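Local coordinates for arginase, mitochondrial (PDB 6VSS), which hydrolyses L-arginine to urea and L-ornithine, and agmatine to urea and putrescine, using two manganese ions per subunit, at residues Gly68-Gly72 against Asp118-Glu122. Residue numbers count along the deposited sequence, not the author numbering.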
ATOM      1  N   GLY B  68      24.045 -10.550 -13.345  1.00 24.71           N
ATOM      2  CA  GLY B  68      23.108 -10.933 -12.290  1.00 25.62           C
ATOM      3  C   GLY B  68      23.560 -12.188 -11.560  1.00 26.74           C
ATOM      4  O   GLY B  68      24.010 -13.184 -12.220  1.00 25.90           O
ATOM      5  N   VAL B  69      23.474 -12.119 -10.225  1.00 27.78           N
ATOM      6  CA  VAL B  69      23.634 -13.295  -9.326  1.00 28.66           C
ATOM      7  C   VAL B  69      22.429 -13.281  -8.393  1.00 29.43           C
ATOM      8  O   VAL B  69      22.488 -12.692  -7.308  1.00 28.14           O
ATOM      9  CB  VAL B  69      24.988 -13.243  -8.609  1.00 28.75           C
ATOM     10  CG1 VAL B  69      25.223 -14.513  -7.819  1.00 29.29           C
ATOM     11  CG2 VAL B  69      26.129 -12.964  -9.582  1.00 28.34           C
ATOM     12  N   PRO B  70      21.292 -13.843  -8.894  1.00 29.58           N
ATOM     13  CA  PRO B  70      20.019 -13.896  -8.171  1.00 29.31           C
ATOM     14  C   PRO B  70      20.014 -14.977  -7.072  1.00 31.03           C
ATOM     15  O   PRO B  70      19.436 -15.985  -7.242  1.00 30.83           O
ATOM     16  CB  PRO B  70      19.030 -14.222  -9.286  1.00 29.58           C
ATOM     17  CG  PRO B  70      19.864 -15.069 -10.250  1.00 29.54           C
ATOM     18  CD  PRO B  70      21.209 -14.397 -10.260  1.00 29.20           C
ATOM     19  N   LEU B  71      20.723 -14.690  -5.983  1.00 30.55           N
ATOM     20  CA  LEU B  71      20.970 -15.563  -4.821  1.00 31.57           C
ATOM     21  C   LEU B  71      20.541 -14.821  -3.559  1.00 31.12           C
ATOM     22  O   LEU B  71      21.037 -13.695  -3.304  1.00 29.91           O
ATOM     23  CB  LEU B  71      22.459 -15.857  -4.844  1.00 32.63           C
ATOM     24  CG  LEU B  71      22.965 -16.797  -3.775  1.00 33.83           C
ATOM     25  CD1 LEU B  71      24.293 -17.381  -4.218  1.00 34.64           C
ATOM     26  CD2 LEU B  71      23.081 -16.083  -2.425  1.00 32.40           C
ATOM     27  N   GLY B  72      19.599 -15.417  -2.823  1.00 31.64           N
ATOM     28  CA  GLY B  72      19.008 -14.879  -1.584  1.00 30.90           C
ATOM     29  C   GLY B  72      19.223 -15.816  -0.442  1.00 31.87           C
ATOM     30  O   GLY B  72      18.934 -15.399   0.703  1.00 30.94           O
ATOM     31  N   ASP B 118      22.247 -13.329 -16.219  1.00 29.02           N
ATOM     32  CA  ASP B 118      22.071 -13.808 -14.853  1.00 30.10           C
ATOM     33  C   ASP B 118      22.698 -15.196 -14.805  1.00 31.70           C
ATOM     34  O   ASP B 118      22.427 -16.002 -15.697  1.00 30.96           O
ATOM     35  CB  ASP B 118      20.595 -13.804 -14.453  1.00 31.53           C
ATOM     36  CG  ASP B 118      20.015 -12.430 -14.219  1.00 33.07           C
ATOM     37  OD1 ASP B 118      20.714 -11.448 -14.420  1.00 34.72           O
ATOM     38  OD2 ASP B 118      18.863 -12.362 -13.819  1.00 40.26           O
ATOM     39  N   VAL B 119      23.535 -15.443 -13.811  1.00 32.33           N
ATOM     40  CA  VAL B 119      23.888 -16.827 -13.399  1.00 33.73           C
ATOM     41  C   VAL B 119      22.616 -17.475 -12.851  1.00 34.67           C
ATOM     42  O   VAL B 119      22.091 -16.984 -11.854  1.00 32.30           O
ATOM     43  CB  VAL B 119      24.974 -16.868 -12.321  1.00 34.28           C
ATOM     44  CG1 VAL B 119      25.242 -18.314 -11.881  1.00 35.46           C
ATOM     45  CG2 VAL B 119      26.241 -16.155 -12.782  1.00 33.65           C
ATOM     46  N   PRO B 120      22.166 -18.612 -13.439  1.00 31.22           N
ATOM     47  CA  PRO B 120      20.948 -19.322 -13.020  1.00 30.98           C
ATOM     48  C   PRO B 120      21.105 -20.128 -11.724  1.00 32.32           C
ATOM     49  O   PRO B 120      21.189 -21.401 -11.708  1.00 31.17           O
ATOM     50  CB  PRO B 120      20.677 -20.247 -14.214  1.00 31.82           C
ATOM     51  CG  PRO B 120      22.047 -20.551 -14.765  1.00 31.94           C
ATOM     52  CD  PRO B 120      22.842 -19.274 -14.564  1.00 31.63           C
ATOM     53  N   ILE B 121      21.126 -19.368 -10.627  1.00 31.45           N
ATOM     54  CA  ILE B 121      21.434 -19.862  -9.263  1.00 31.34           C
ATOM     55  C   ILE B 121      20.428 -20.964  -8.880  1.00 32.13           C
ATOM     56  O   ILE B 121      20.861 -22.058  -8.436  1.00 31.48           O
ATOM     57  CB  ILE B 121      21.412 -18.677  -8.274  1.00 30.68           C
ATOM     58  CG1 ILE B 121      22.497 -17.648  -8.604  1.00 30.25           C
ATOM     59  CG2 ILE B 121      21.534 -19.188  -6.844  1.00 30.14           C
ATOM     60  CD1 ILE B 121      23.918 -18.214  -8.531  1.00 29.23           C
ATOM     61  N   GLU B 122      19.136 -20.664  -9.016  1.00 31.81           N
ATOM     62  CA  GLU B 122      18.027 -21.566  -8.609  1.00 33.19           C
ATOM     63  C   GLU B 122      18.210 -22.927  -9.302  1.00 33.50           C
ATOM     64  O   GLU B 122      18.200 -23.958  -8.619  1.00 36.25           O
ATOM     65  CB  GLU B 122      16.671 -20.901  -8.918  1.00 34.55           C
ATOM     66  CG  GLU B 122      15.450 -21.827  -8.785  1.00 37.10           C
ATOM     67  CD  GLU B 122      14.031 -21.222  -8.922  1.00 39.41           C
ATOM     68  OE1 GLU B 122      13.811 -20.231  -9.667  1.00 40.39           O
ATOM     69  OE2 GLU B 122      13.102 -21.779  -8.313  1.00 41.50           O
TER
HETATM   70  O   HOH W   1      17.713 -17.579  -8.965  1.00 45.13           O
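At the C-terminal ends of two neighbouring parallel strands of the arginase α/β fold, 63-69 and 113-118, an outermost strand of the chain's sheet, one last backbone hydrogen bond joins the two segments before they part. Val119 N donates to Gly68 O (2.8 Å), and Asp118 CA adds a CA-H···O contact to that oxygen at 3.3 Å. Glycine suits position 68 because Asp118 OD1 lies just 3.2 Å from Gly68 CA, where a CB would clash; the carboxylate is held there by a salt bridge from OD1 to Arg89 of the same chain, in helix 84-92.

Beyond this bridge each segment has a proline at the centre of an inverse gamma turn. Pro70 CD lies 3.2 Å from Val119 O and 3.9 Å from Ile121 CG1. Proline suits position 120, the N-cap of helix 121-125, whose amide the helix's own hydrogen bonds do not use. Ile121, in the first turn, points toward the other segment and spreads its branched side chain over three residues: CD1 meets Val69 CG1 (4.0 Å), CG1 meets Pro70, and CG2 meets Leu71 CB (4.0 Å). The side chain of Leu71 lies about 8 Å from that of Glu312, a probable substrate-binding residue. A water donates to Pro70 O (2.9 Å) and weakly accepts from Glu122 N (3.4 Å); Glu122 forms a salt bridge with Arg89 of a second subunit.

Because Pro70 has no N-H to continue the ladder, backbone pairing gives way to apolar contact and one water bridge, joining the start of the helix after the edge strand to the segment leaving the inner strand.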